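Side-chain contacts in vacuolar-sorting protein BRO1 (Saccharomyces cerevisiae, PDB 1ZB1), which acts in sorting cargo proteins into intralumenal vesicles of multivesicular bodies and recruits the deubiquitinase DOA4 to endosomes, this chain being its Bro1 domain: residues L73-Y76 with S77-H81; F127-A130 with V131-Q135; K154-S157 with C158-L162; P347-E350 with K351-P355. All coordinates share one frame; numbering follows the deposited sequence.

Contact 1. Residues L73-Y76 with S77-H81; sequences LKYY and SFLEH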
loop_
_atom_site.group_PDB
_atom_site.type_symbol
_atom_site.label_atom_id
_atom_site.label_comp_id
_atom_site.label_asym_id
_atom_site.label_seq_id
_atom_site.Cartn_x
_atom_site.Cartn_y
_atom_site.Cartn_z
ATOM N N LEU A 73 -9.966 -13.664 -0.380
ATOM C CA LEU A 73 -10.758 -13.230 0.774
ATOM C C LEU A 73 -11.599 -14.405 1.278
ATOM O O LEU A 73 -11.750 -14.596 2.485
ATOM C CB LEU A 73 -11.692 -12.068 0.409
ATOM C CG LEU A 73 -11.321 -10.584 0.528
ATOM C CD1 LEU A 73 -10.136 -10.386 1.441
ATOM C CD2 LEU A 73 -11.062 -10.007 -0.852
ATOM N N LYS A 74 -12.155 -15.188 0.353
ATOM C CA LYS A 74 -12.959 -16.347 0.735
ATOM C C LYS A 74 -12.090 -17.428 1.380
ATOM O O LYS A 74 -12.492 -18.069 2.366
ATOM C CB LYS A 74 -13.691 -16.918 -0.489
ATOM C CG LYS A 74 -14.799 -15.996 -0.995
ATOM C CD LYS A 74 -15.592 -16.603 -2.150
ATOM C CE LYS A 74 -16.796 -15.714 -2.488
ATOM N NZ LYS A 74 -17.570 -16.182 -3.671
ATOM N N TYR A 75 -10.898 -17.632 0.835
ATOM C CA TYR A 75 -10.001 -18.635 1.402
ATOM C C TYR A 75 -9.528 -18.185 2.791
ATOM O O TYR A 75 -9.409 -19.007 3.695
ATOM C CB TYR A 75 -8.797 -18.884 0.478
ATOM C CG TYR A 75 -7.897 -20.014 0.953
ATOM C CD1 TYR A 75 -8.416 -21.285 1.195
ATOM C CD2 TYR A 75 -6.537 -19.798 1.200
ATOM C CE1 TYR A 75 -7.609 -22.316 1.683
ATOM C CE2 TYR A 75 -5.716 -20.830 1.683
ATOM C CZ TYR A 75 -6.264 -22.079 1.925
ATOM O OH TYR A 75 -5.489 -23.092 2.443
ATOM N N TYR A 76 -9.254 -16.891 2.967
ATOM C CA TYR A 76 -8.821 -16.402 4.283
ATOM C C TYR A 76 -9.953 -16.652 5.283
ATOM O O TYR A 76 -9.709 -17.084 6.419
ATOM C CB TYR A 76 -8.496 -14.900 4.254
ATOM C CG TYR A 76 -7.768 -14.407 5.506
ATOM C CD1 TYR A 76 -6.375 -14.343 5.546
ATOM C CD2 TYR A 76 -8.474 -14.047 6.656
ATOM C CE1 TYR A 76 -5.695 -13.931 6.701
ATOM C CE2 TYR A 76 -7.809 -13.636 7.823
ATOM C CZ TYR A 76 -6.421 -13.580 7.838
ATOM O OH TYR A 76 -5.756 -13.166 8.979
ATOM N N SER A 77 -11.190 -16.393 4.862
ATOM C CA SER A 77 -12.338 -16.612 5.742
ATOM C C SER A 77 -12.354 -18.055 6.224
ATOM O O SER A 77 -12.588 -18.316 7.402
ATOM C CB SER A 77 -13.662 -16.295 5.032
ATOM O OG SER A 77 -13.777 -14.905 4.771
ATOM N N PHE A 78 -12.105 -18.991 5.312
ATOM C CA PHE A 78 -12.079 -20.409 5.664
ATOM C C PHE A 78 -11.051 -20.637 6.764
ATOM O O PHE A 78 -11.309 -21.334 7.746
ATOM C CB PHE A 78 -11.689 -21.264 4.455
ATOM C CG PHE A 78 -11.368 -22.691 4.816
ATOM C CD1 PHE A 78 -12.384 -23.622 5.001
ATOM C CD2 PHE A 78 -10.051 -23.082 5.050
ATOM C CE1 PHE A 78 -12.098 -24.927 5.416
ATOM C CE2 PHE A 78 -9.758 -24.383 5.466
ATOM C CZ PHE A 78 -10.784 -25.305 5.649
ATOM N N LEU A 79 -9.873 -20.052 6.567
ATOM C CA LEU A 79 -8.761 -20.166 7.513
ATOM C C LEU A 79 -9.063 -19.541 8.867
ATOM O O LEU A 79 -8.696 -20.095 9.907
ATOM C CB LEU A 79 -7.521 -19.478 6.940
ATOM C CG LEU A 79 -6.407 -20.214 6.192
ATOM C CD1 LEU A 79 -6.798 -21.623 5.776
ATOM C CD2 LEU A 79 -6.013 -19.358 5.014
ATOM N N GLU A 80 -9.703 -18.375 8.852
ATOM C CA GLU A 80 -10.020 -17.678 10.091
ATOM C C GLU A 80 -10.996 -18.493 10.943
ATOM O O GLU A 80 -10.809 -18.625 12.158
ATOM C CB GLU A 80 -10.591 -16.284 9.788
ATOM C CG GLU A 80 -10.736 -15.400 11.018
ATOM C CD GLU A 80 -9.401 -15.090 11.682
ATOM O OE1 GLU A 80 -8.632 -16.035 11.971
ATOM O OE2 GLU A 80 -9.127 -13.900 11.930
ATOM N N HIS A 81 -12.033 -19.039 10.314
ATOM C CA HIS A 81 -12.998 -19.857 11.040
ATOM C C HIS A 81 -12.338 -21.143 11.539
ATOM O O HIS A 81 -12.667 -21.634 12.618
ATOM C CB HIS A 81 -14.197 -20.214 10.153
ATOM C CG HIS A 81 -15.202 -19.113 10.014
ATOM N ND1 HIS A 81 -15.388 -18.417 8.838
ATOM C CD2 HIS A 81 -16.086 -18.597 10.900
ATOM C CE1 HIS A 81 -16.344 -17.520 9.006
ATOM N NE2 HIS A 81 -16.783 -17.607 10.249
HETATM O O HOH W 1 -7.403 -12.183 10.922
#

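Contact 2. Residues F127-A130 with V131-Q135; sequences FNIA and VIFTQ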
loop_
_atom_site.group_PDB
_atom_site.type_symbol
_atom_site.label_atom_id
_atom_site.label_comp_id
_atom_site.label_asym_id
_atom_site.label_seq_id
_atom_site.Cartn_x
_atom_site.Cartn_y
_atom_site.Cartn_z
ATOM N N PHE A 127 -0.981 -11.240 2.863
ATOM C CA PHE A 127 0.050 -10.440 2.210
ATOM C C PHE A 127 -0.340 -10.297 0.728
ATOM O O PHE A 127 -0.264 -9.210 0.143
ATOM C CB PHE A 127 1.411 -11.140 2.334
ATOM C CG PHE A 127 2.552 -10.375 1.716
ATOM C CD1 PHE A 127 2.817 -10.467 0.354
ATOM C CD2 PHE A 127 3.359 -9.548 2.505
ATOM C CE1 PHE A 127 3.867 -9.752 -0.227
ATOM C CE2 PHE A 127 4.415 -8.821 1.941
ATOM C CZ PHE A 127 4.674 -8.919 0.573
ATOM N N ASN A 128 -0.760 -11.402 0.121
ATOM C CA ASN A 128 -1.160 -11.365 -1.284
ATOM C C ASN A 128 -2.447 -10.560 -1.488
ATOM O O ASN A 128 -2.605 -9.879 -2.499
ATOM C CB ASN A 128 -1.293 -12.797 -1.835
ATOM C CG ASN A 128 0.066 -13.411 -2.180
ATOM O OD1 ASN A 128 1.080 -12.710 -2.189
ATOM N ND2 ASN A 128 0.092 -14.708 -2.472
ATOM N N ILE A 129 -3.361 -10.625 -0.522
ATOM C CA ILE A 129 -4.607 -9.862 -0.600
ATOM C C ILE A 129 -4.258 -8.366 -0.670
ATOM O O ILE A 129 -4.810 -7.611 -1.483
ATOM C CB ILE A 129 -5.494 -10.139 0.640
ATOM C CG1 ILE A 129 -6.139 -11.525 0.511
ATOM C CG2 ILE A 129 -6.561 -9.060 0.788
ATOM C CD1 ILE A 129 -6.916 -11.970 1.745
ATOM N N ALA A 130 -3.327 -7.944 0.182
ATOM C CA ALA A 130 -2.889 -6.544 0.202
ATOM C C ALA A 130 -2.277 -6.169 -1.148
ATOM O O ALA A 130 -2.572 -5.105 -1.713
ATOM C CB ALA A 130 -1.863 -6.330 1.328
ATOM N N VAL A 131 -1.415 -7.037 -1.667
ATOM C CA VAL A 131 -0.785 -6.771 -2.960
ATOM C C VAL A 131 -1.847 -6.693 -4.061
ATOM O O VAL A 131 -1.798 -5.813 -4.924
ATOM C CB VAL A 131 0.239 -7.875 -3.335
ATOM C CG1 VAL A 131 0.701 -7.697 -4.780
ATOM C CG2 VAL A 131 1.454 -7.802 -2.398
ATOM N N ILE A 132 -2.803 -7.613 -4.031
ATOM C CA ILE A 132 -3.848 -7.627 -5.046
ATOM C C ILE A 132 -4.661 -6.326 -5.025
ATOM O O ILE A 132 -5.091 -5.842 -6.071
ATOM C CB ILE A 132 -4.759 -8.865 -4.879
ATOM C CG1 ILE A 132 -3.939 -10.134 -5.155
ATOM C CG2 ILE A 132 -5.934 -8.793 -5.861
ATOM C CD1 ILE A 132 -4.655 -11.431 -4.832
ATOM N N PHE A 133 -4.868 -5.746 -3.846
ATOM C CA PHE A 133 -5.594 -4.484 -3.791
ATOM C C PHE A 133 -4.798 -3.413 -4.555
ATOM O O PHE A 133 -5.389 -2.570 -5.223
ATOM C CB PHE A 133 -5.825 -4.024 -2.342
ATOM C CG PHE A 133 -7.041 -4.636 -1.684
ATOM C CD1 PHE A 133 -8.305 -4.545 -2.285
ATOM C CD2 PHE A 133 -6.933 -5.268 -0.448
ATOM C CE1 PHE A 133 -9.435 -5.071 -1.663
ATOM C CE2 PHE A 133 -8.063 -5.803 0.191
ATOM C CZ PHE A 133 -9.316 -5.703 -0.418
ATOM N N THR A 134 -3.466 -3.440 -4.469
ATOM C CA THR A 134 -2.679 -2.447 -5.206
ATOM C C THR A 134 -2.730 -2.728 -6.709
ATOM O O THR A 134 -2.620 -1.805 -7.524
ATOM C CB THR A 134 -1.188 -2.385 -4.739
ATOM O OG1 THR A 134 -0.484 -3.561 -5.163
ATOM C CG2 THR A 134 -1.113 -2.265 -3.215
ATOM N N GLN A 135 -2.911 -3.990 -7.086
ATOM C CA GLN A 135 -2.994 -4.331 -8.508
ATOM C C GLN A 135 -4.335 -3.872 -9.082
ATOM O O GLN A 135 -4.414 -3.454 -10.241
ATOM C CB GLN A 135 -2.809 -5.836 -8.711
ATOM C CG GLN A 135 -1.444 -6.342 -8.232
ATOM C CD GLN A 135 -1.260 -7.836 -8.422
ATOM O OE1 GLN A 135 -2.183 -8.619 -8.212
ATOM N NE2 GLN A 135 -0.050 -8.240 -8.801
#

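Contact 3. Residues K154-S157 with C158-L162; sequences KAFS and CFEYL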
loop_
_atom_site.group_PDB
_atom_site.type_symbol
_atom_site.label_atom_id
_atom_site.label_comp_id
_atom_site.label_asym_id
_atom_site.label_seq_id
_atom_site.Cartn_x
_atom_site.Cartn_y
_atom_site.Cartn_z
ATOM N N LYS A 154 -7.413 0.249 1.108
ATOM C CA LYS A 154 -7.594 -1.087 1.669
ATOM C C LYS A 154 -6.251 -1.817 1.769
ATOM O O LYS A 154 -5.999 -2.540 2.742
ATOM C CB LYS A 154 -8.593 -1.898 0.829
ATOM C CG LYS A 154 -10.036 -1.441 1.000
ATOM C CD LYS A 154 -10.990 -2.232 0.127
ATOM C CE LYS A 154 -12.428 -1.811 0.361
ATOM N NZ LYS A 154 -13.367 -2.532 -0.553
ATOM N N ALA A 155 -5.382 -1.634 0.778
ATOM C CA ALA A 155 -4.067 -2.282 0.823
ATOM C C ALA A 155 -3.363 -1.816 2.094
ATOM O O ALA A 155 -2.795 -2.622 2.831
ATOM C CB ALA A 155 -3.239 -1.910 -0.410
ATOM N N PHE A 156 -3.422 -0.507 2.342
ATOM C CA PHE A 156 -2.822 0.110 3.523
ATOM C C PHE A 156 -3.312 -0.608 4.781
ATOM O O PHE A 156 -2.518 -1.014 5.630
ATOM C CB PHE A 156 -3.194 1.609 3.536
ATOM C CG PHE A 156 -2.912 2.329 4.838
ATOM C CD1 PHE A 156 -1.766 2.067 5.584
ATOM C CD2 PHE A 156 -3.786 3.325 5.282
ATOM C CE1 PHE A 156 -1.492 2.785 6.754
ATOM C CE2 PHE A 156 -3.523 4.054 6.450
ATOM C CZ PHE A 156 -2.373 3.780 7.185
ATOM N N SER A 157 -4.624 -0.783 4.883
ATOM C CA SER A 157 -5.218 -1.457 6.027
ATOM C C SER A 157 -4.705 -2.898 6.208
ATOM O O SER A 157 -4.418 -3.320 7.329
ATOM C CB SER A 157 -6.744 -1.450 5.880
ATOM O OG SER A 157 -7.363 -2.110 6.966
ATOM N N CYS A 158 -4.596 -3.653 5.115
ATOM C CA CYS A 158 -4.112 -5.031 5.189
ATOM C C CYS A 158 -2.653 -5.142 5.657
ATOM O O CYS A 158 -2.336 -5.974 6.512
ATOM C CB CYS A 158 -4.269 -5.724 3.829
ATOM S SG CYS A 158 -5.993 -5.936 3.295
ATOM N N PHE A 159 -1.766 -4.326 5.093
ATOM C CA PHE A 159 -0.353 -4.358 5.491
ATOM C C PHE A 159 -0.157 -3.923 6.942
ATOM O O PHE A 159 0.729 -4.424 7.642
ATOM C CB PHE A 159 0.489 -3.466 4.579
ATOM C CG PHE A 159 0.772 -4.076 3.232
ATOM C CD1 PHE A 159 1.359 -5.342 3.139
ATOM C CD2 PHE A 159 0.492 -3.374 2.060
ATOM C CE1 PHE A 159 1.668 -5.902 1.901
ATOM C CE2 PHE A 159 0.800 -3.927 0.810
ATOM C CZ PHE A 159 1.391 -5.198 0.733
ATOM N N GLU A 160 -0.987 -2.985 7.381
ATOM C CA GLU A 160 -0.932 -2.483 8.747
ATOM C C GLU A 160 -1.290 -3.603 9.727
ATOM O O GLU A 160 -0.604 -3.801 10.730
ATOM C CB GLU A 160 -1.908 -1.309 8.901
ATOM C CG GLU A 160 -2.035 -0.774 10.316
ATOM C CD GLU A 160 -2.916 0.461 10.383
ATOM O OE1 GLU A 160 -4.121 0.357 10.064
ATOM O OE2 GLU A 160 -2.396 1.535 10.751
ATOM N N TYR A 161 -2.360 -4.332 9.427
ATOM C CA TYR A 161 -2.803 -5.442 10.275
ATOM C C TYR A 161 -1.719 -6.511 10.349
ATOM O O TYR A 161 -1.471 -7.096 11.408
ATOM C CB TYR A 161 -4.088 -6.060 9.717
ATOM C CG TYR A 161 -4.626 -7.213 10.542
ATOM C CD1 TYR A 161 -5.537 -6.990 11.575
ATOM C CD2 TYR A 161 -4.218 -8.526 10.293
ATOM C CE1 TYR A 161 -6.033 -8.045 12.337
ATOM C CE2 TYR A 161 -4.703 -9.589 11.052
ATOM C CZ TYR A 161 -5.614 -9.339 12.072
ATOM O OH TYR A 161 -6.122 -10.383 12.813
ATOM N N LEU A 162 -1.083 -6.776 9.214
ATOM C CA LEU A 162 -0.007 -7.756 9.156
ATOM C C LEU A 162 1.175 -7.352 10.057
ATOM O O LEU A 162 1.715 -8.178 10.801
ATOM C CB LEU A 162 0.484 -7.904 7.710
ATOM C CG LEU A 162 -0.412 -8.717 6.759
ATOM C CD1 LEU A 162 0.063 -8.516 5.327
ATOM C CD2 LEU A 162 -0.370 -10.203 7.129
#

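Contact 4. Residues P347-E350 with K351-P355; sequences PTWE and KILEP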
loop_
_atom_site.group_PDB
_atom_site.type_symbol
_atom_site.label_atom_id
_atom_site.label_comp_id
_atom_site.label_asym_id
_atom_site.label_seq_id
_atom_site.Cartn_x
_atom_site.Cartn_y
_atom_site.Cartn_z
ATOM N N PRO A 347 -10.007 1.654 6.835
ATOM C CA PRO A 347 -10.969 0.820 7.554
ATOM C C PRO A 347 -10.163 -0.279 8.238
ATOM O O PRO A 347 -8.974 -0.429 7.965
ATOM C CB PRO A 347 -11.848 0.292 6.433
ATOM C CG PRO A 347 -10.855 0.080 5.338
ATOM C CD PRO A 347 -10.015 1.338 5.394
ATOM N N THR A 348 -10.774 -1.039 9.135
ATOM C CA THR A 348 -10.021 -2.110 9.786
ATOM C C THR A 348 -9.999 -3.329 8.866
ATOM O O THR A 348 -10.877 -3.473 8.016
ATOM C CB THR A 348 -10.662 -2.525 11.126
ATOM O OG1 THR A 348 -12.032 -2.878 10.908
ATOM C CG2 THR A 348 -10.575 -1.387 12.141
ATOM N N TRP A 349 -8.987 -4.184 9.012
ATOM C CA TRP A 349 -8.903 -5.407 8.210
ATOM C C TRP A 349 -10.151 -6.211 8.548
ATOM O O TRP A 349 -10.751 -6.846 7.681
ATOM C CB TRP A 349 -7.648 -6.223 8.568
ATOM C CG TRP A 349 -7.719 -7.707 8.194
ATOM C CD1 TRP A 349 -7.511 -8.772 9.031
ATOM C CD2 TRP A 349 -8.031 -8.270 6.906
ATOM N NE1 TRP A 349 -7.679 -9.961 8.348
ATOM C CE2 TRP A 349 -7.997 -9.681 7.045
ATOM C CE3 TRP A 349 -8.341 -7.721 5.650
ATOM C CZ2 TRP A 349 -8.259 -10.550 5.975
ATOM C CZ3 TRP A 349 -8.603 -8.591 4.583
ATOM C CH2 TRP A 349 -8.561 -9.987 4.757
ATOM N N GLU A 350 -10.540 -6.163 9.822
ATOM C CA GLU A 350 -11.723 -6.872 10.301
ATOM C C GLU A 350 -12.973 -6.512 9.494
ATOM O O GLU A 350 -13.772 -7.386 9.154
ATOM C CB GLU A 350 -11.970 -6.566 11.784
ATOM C CG GLU A 350 -10.945 -7.161 12.755
ATOM C CD GLU A 350 -9.660 -6.343 12.871
ATOM O OE1 GLU A 350 -8.859 -6.633 13.787
ATOM O OE2 GLU A 350 -9.445 -5.418 12.058
ATOM N N LYS A 351 -13.134 -5.226 9.190
ATOM C CA LYS A 351 -14.284 -4.758 8.421
ATOM C C LYS A 351 -14.192 -5.134 6.942
ATOM O O LYS A 351 -15.210 -5.320 6.280
ATOM C CB LYS A 351 -14.436 -3.240 8.567
ATOM C CG LYS A 351 -14.805 -2.803 9.978
ATOM C CD LYS A 351 -15.024 -1.298 10.064
ATOM C CE LYS A 351 -15.392 -0.869 11.483
ATOM N NZ LYS A 351 -15.701 0.588 11.567
ATOM N N ILE A 352 -12.973 -5.232 6.420
ATOM C CA ILE A 352 -12.784 -5.607 5.023
ATOM C C ILE A 352 -13.138 -7.088 4.851
ATOM O O ILE A 352 -13.767 -7.484 3.870
ATOM C CB ILE A 352 -11.314 -5.386 4.580
ATOM C CG1 ILE A 352 -11.034 -3.887 4.412
ATOM C CG2 ILE A 352 -11.034 -6.140 3.284
ATOM C CD1 ILE A 352 -9.566 -3.555 4.155
ATOM N N LEU A 353 -12.745 -7.898 5.827
ATOM C CA LEU A 353 -12.986 -9.339 5.782
ATOM C C LEU A 353 -14.422 -9.755 6.097
ATOM O O LEU A 353 -14.967 -10.683 5.494
ATOM C CB LEU A 353 -12.033 -10.035 6.758
ATOM C CG LEU A 353 -12.159 -11.547 6.969
ATOM C CD1 LEU A 353 -11.830 -12.278 5.676
ATOM C CD2 LEU A 353 -11.210 -11.981 8.078
ATOM N N GLU A 354 -15.023 -9.048 7.045
ATOM C CA GLU A 354 -16.372 -9.335 7.518
ATOM C C GLU A 354 -17.435 -9.782 6.504
ATOM O O GLU A 354 -18.104 -10.783 6.722
ATOM C CB GLU A 354 -16.873 -8.128 8.317
ATOM C CG GLU A 354 -18.134 -8.360 9.109
ATOM C CD GLU A 354 -18.299 -7.324 10.201
ATOM O OE1 GLU A 354 -17.516 -7.369 11.178
ATOM O OE2 GLU A 354 -19.193 -6.458 10.082
ATOM N N PRO A 355 -17.603 -9.058 5.387
ATOM C CA PRO A 355 -18.618 -9.458 4.402
ATOM C C PRO A 355 -18.485 -10.884 3.842
ATOM O O PRO A 355 -19.455 -11.439 3.318
ATOM C CB PRO A 355 -18.470 -8.401 3.308
ATOM C CG PRO A 355 -17.986 -7.194 4.063
ATOM C CD PRO A 355 -16.965 -7.787 4.997
#

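Contact 1. Residues L73-Y76 with S77-H81
Y75 and L79, one turn apart on helix 65-86, make a compact i/i+4 pair between an aromatic ring and a branched aliphatic chain. With Y75 CG anti to its own N (chi1 -175°) and beside the carbonyl carbon, the ring stands out from the helix, one face met by L79. Followed outward, L79 begins with CB 3.3 Å from Y76 O. CG passes 4.1 Å from Y75 O before the chain branches. CD2 settles over that face of the Y75 ring, 4.1 Å from its centroid in a CH-pi contact and closest to CE2 at 3.7 Å. CD1 reaches the far end of the phenol, 3.9 Å from Y75 OH. That hydroxyl is hydrogen-bonded to E121 OE2 and W23 NE1.

Elsewhere, S77 N and S77 OG both donate to L73 O, the hydroxyl at 3.1 Å, from opposite faces of the carbonyl plane. A water in the plane of the Y76 ring, 2.7 Å from Y76 OH, donates to E80 OE2 at 2.6 Å, while E80 OE1 forms a salt bridge with K122. The helix is thus enclosed by helix 46-58 at Y75, helix 118-139 at Y76 and L79, and helix 349-371 at S77 and H81.

Contact 2. Residues F127-A130 with V131-Q135
I129 and F133 lie side by side and point the same way, four residues apart and so on one face of helix 118-139. The touching branch of I129 is CG2, 3.6 Å from CE2 of F133. The phenylalanine ring also passes close to its own helix backbone, with CD2 3.3 Å from I129 O. A second pair, F127 and V131, crosses at a slant: CG2 of V131 meets the ring obliquely, 3.8 Å from CE1. With V131 CG1 anti to its N (chi1 171°), CG2 is left beside that N, directed back toward the preceding turn, where it also touches F127 O.

Behind these side chains runs the main-chain ladder. V131 N, I132 N and F133 N donate to F127 O, N128 O and I129 O, and the shortest of the three is I132 N to N128 O at 2.7 Å. The next rung, T134 N to A130 O, is weak at 3.3 Å. T134 OG1 turns back along the helix and donates to V131 O at 2.6 Å, in the carbonyl plane and on a lone pair; the same oxygen accepts from Q135 N.

Farther out, A130 abuts C158 and F159 of helix 146-165, I132 meets L68 and S69 of helix 65-86, and F127 touches L182 of helix 176-198.

Chemically, the side chains meet one another here through hydrocarbon alone. The buried threonine hydroxyl is accommodated by its own helix, and N128 OD1 by the backbone N of K16, far away in sequence.

Contact 3. Residues K154-S157 with C158-L162
A gap of 4.2 Å between F156 CZ and E160 OE2 marks the loose side of this contact, where the carboxylate stands oblique to the ring. Both residues are partly exposed. In E160, CG is anti to N and the chain stays extended through chi2 (175°), carrying the carboxylate away from the backbone, where its ion pair with R180 is long and weak. F156 finds its ring partner in H187, with which it stacks.

The tight part lies against the backbone of the preceding turn. F159 N donates to A155 O at 3.0 Å in a nearly straight bond, with an angle of 171° at the hydrogen. The F159 ring follows its amide back over the same carbonyl, CD2 lying 3.5 Å from A155 O. C158 keeps SG beside its own N, 3.4 Å from K154 O, and CB is 3.6 Å from A155 O. These small and flat groups hug the preceding turn, whereas K154 extends away from the following turn, its chain partly exposed.

S157 OG, anti to N, hydrogen-bonds P347 O just before helix 349-371. Helix 146-165 is flanked by helix 118-139 at A155, C158 and F159, and by helix 176-198 at A155, F156 and F159. The start of helix 349-371 covers a further side, W349 resting on C158 and I352 on K154 and S157.

Contact 4. Residues P347-E350 with K351-P355
W349 and L353 cross at a slant, the indole presenting one face to the leucine one turn later. L353 CB stands over the six-membered ring, 4.0 Å from its centroid and only 13° off the normal, a well-aligned CH-pi contact. Beyond it, CD1 and CD2 follow the ring, CD2 coming to 3.9 Å from CZ2. I352 meets the same indole quite differently, at about a right angle, with CG2 3.7 Å from CZ3 and oblique to the ring. W349 takes both neighbours because its CG is anti to N (chi1 159°), which swings the indole along the helix rather than back toward P347.

I352 has a second neighbour in P347. Its CD1 lies 4.0 Å from P347 CG, so the branched chain spans from the proline before the helix to the tryptophan in its first turn.

On the exposed side T348 and K351 also cross. The threonine hydroxyl sits between its own N and carbonyl carbon (chi1 55°), turned to the open end of the helix, and OG1 accepts from K351 N at 3.1 Å. The extended lysine begins its course beside that oxygen. T348 O meanwhile accepts from I352 N at 3.2 Å. Inward, W349 packs edge-to-face with Y76 and meets the ring of Y161.

T348 is thus the N-cap: its OG1 serves K351 N, a first-turn amide that makes no regular i-4 helical bond and otherwise has a weak one to T348 O. P347 (N') packed on I352 (N4) forms a hydrophobic staple beside the cap, opening helix 349-371, the last helix modelled in this Bro1 domain.

All four contacts are short-range i to i+3, i+4 or i+5 relations, each on a different helix of one mainly helical domain. Contacts 1 and 2 are buried; contacts 3 and 4 are partly so, and contact 4 has the most exposed residues. Contact 2 lies among the hydrocarbon of several helices, contact 1 adds tyrosine and serine polar groups, contact 3 mixes packing with a looser charged side, and contact 4 alone includes a helix start with its cap. W349 joins them: it touches L73 and Y76 of contact 1, I129 of contact 2, and C158 and Y161 of contact 3. Contacts 2 and 3 also meet directly through A130 and T134.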